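Local coordinates for foldase protein PrsA (Bacillus subtilis, PDB 4WO7) that assists the folding of secreted proteins after their translocation across the membrane and has peptidyl-prolyl cis-trans isomerase activity, at residues K51-D54 and K55-D58. Numbering follows the deposited sequence.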
# COMPACT_ATOMS: atom_id res chain seq x y z
N LYS A 51 0.46 -16.39 27.73
CA LYS A 51 1.84 -16.80 27.84
C LYS A 51 2.26 -17.57 26.62
O LYS A 51 1.61 -18.54 26.21
CB LYS A 51 2.06 -17.64 29.10
CG LYS A 51 1.94 -16.85 30.40
CD LYS A 51 3.13 -15.91 30.58
CE LYS A 51 2.83 -14.81 31.57
NZ LYS A 51 2.61 -15.37 32.94
N VAL A 52 3.38 -17.13 26.05
CA VAL A 52 3.93 -17.71 24.84
C VAL A 52 5.34 -18.21 25.09
O VAL A 52 6.21 -17.46 25.53
CB VAL A 52 3.93 -16.68 23.69
CG1 VAL A 52 4.71 -17.17 22.48
CG2 VAL A 52 2.49 -16.30 23.32
N SER A 53 5.54 -19.49 24.81
CA SER A 53 6.82 -20.14 24.99
C SER A 53 7.61 -20.17 23.69
O SER A 53 7.04 -20.02 22.61
CB SER A 53 6.62 -21.56 25.52
OG SER A 53 5.84 -22.32 24.62
N ASP A 54 8.92 -20.33 23.81
CA ASP A 54 9.78 -20.45 22.64
C ASP A 54 9.39 -21.65 21.77
O ASP A 54 9.73 -21.70 20.59
CB ASP A 54 11.25 -20.53 23.07
CG ASP A 54 11.71 -19.28 23.80
OD1 ASP A 54 11.41 -19.14 25.01
OD2 ASP A 54 12.37 -18.43 23.17
N LYS A 55 8.68 -22.62 22.36
CA LYS A 55 8.16 -23.74 21.58
C LYS A 55 7.19 -23.20 20.54
O LYS A 55 7.25 -23.55 19.36
CB LYS A 55 7.43 -24.74 22.49
CG LYS A 55 6.76 -25.91 21.74
CD LYS A 55 5.81 -26.70 22.65
CE LYS A 55 5.19 -27.90 21.94
NZ LYS A 55 4.31 -28.71 22.83
N GLU A 56 6.29 -22.35 21.02
CA GLU A 56 5.27 -21.72 20.19
C GLU A 56 5.87 -20.75 19.18
O GLU A 56 5.44 -20.69 18.03
CB GLU A 56 4.27 -21.01 21.09
CG GLU A 56 3.49 -21.97 21.98
CD GLU A 56 2.61 -21.26 22.99
OE1 GLU A 56 1.42 -21.05 22.70
OE2 GLU A 56 3.12 -20.93 24.08
N ILE A 57 6.87 -19.99 19.62
CA ILE A 57 7.51 -19.00 18.77
C ILE A 57 8.15 -19.62 17.53
O ILE A 57 7.92 -19.16 16.41
CB ILE A 57 8.59 -18.20 19.55
CG1 ILE A 57 7.92 -17.27 20.56
CG2 ILE A 57 9.48 -17.38 18.61
CD1 ILE A 57 8.87 -16.63 21.56
N ASP A 58 8.95 -20.65 17.74
CA ASP A 58 9.67 -21.30 16.65
C ASP A 58 8.72 -21.88 15.59
O ASP A 58 9.01 -21.80 14.40
CB ASP A 58 10.59 -22.39 17.21
CG ASP A 58 11.83 -21.82 17.87
OD1 ASP A 58 11.78 -20.67 18.33
OD2 ASP A 58 12.86 -22.54 17.93
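E56 OE2 accepts two hydrogen bonds from S53. S53 is the N-cap of helix 54-67 and E56 is its N3 residue, so the bond from the backbone S53 N is the N3-to-N-cap half of a capping box. That bond is 2.9 Å long from S53 N to E56 OE2 and nearly straight, 169° at the hydrogen. It arrives on the anti side of the carboxylate, tilted out of its plane. The hydroxyl S53 OG reaches the same OE2 at 3.1 Å, on the anti lone pair.

E56 gets there with CG anti to its carbonyl carbon (chi1 -65°) and an extended chain beyond. This runs the side chain back past S53, with E56 CG 3.6 Å from S53 OG. The other oxygen, OE1, forms a salt bridge with K96 on helix 81-101. K96 NZ also donates to K51 O, so the lysine ties both the cap and the preceding loop to that helix. Replacing E56 with an alanine would probably leave S53 N and OG without their shared acceptor and K96 without its carboxylate mate.

Two backbone bonds close the first turn of the helix. I57 N donates to S53 O at 3.0 Å, and D58 N to D54 O at 3.1 Å.

Beside the cap lies a hydrophobic staple, formed by the residue before the N-cap and the N4 residue. V52 also packs on L92 and L93 of helix 81-101. In the staple itself, V52 CG1 meets CG1 of the buried I57 at 3.7 Å, the two side chains crossing at about a right angle.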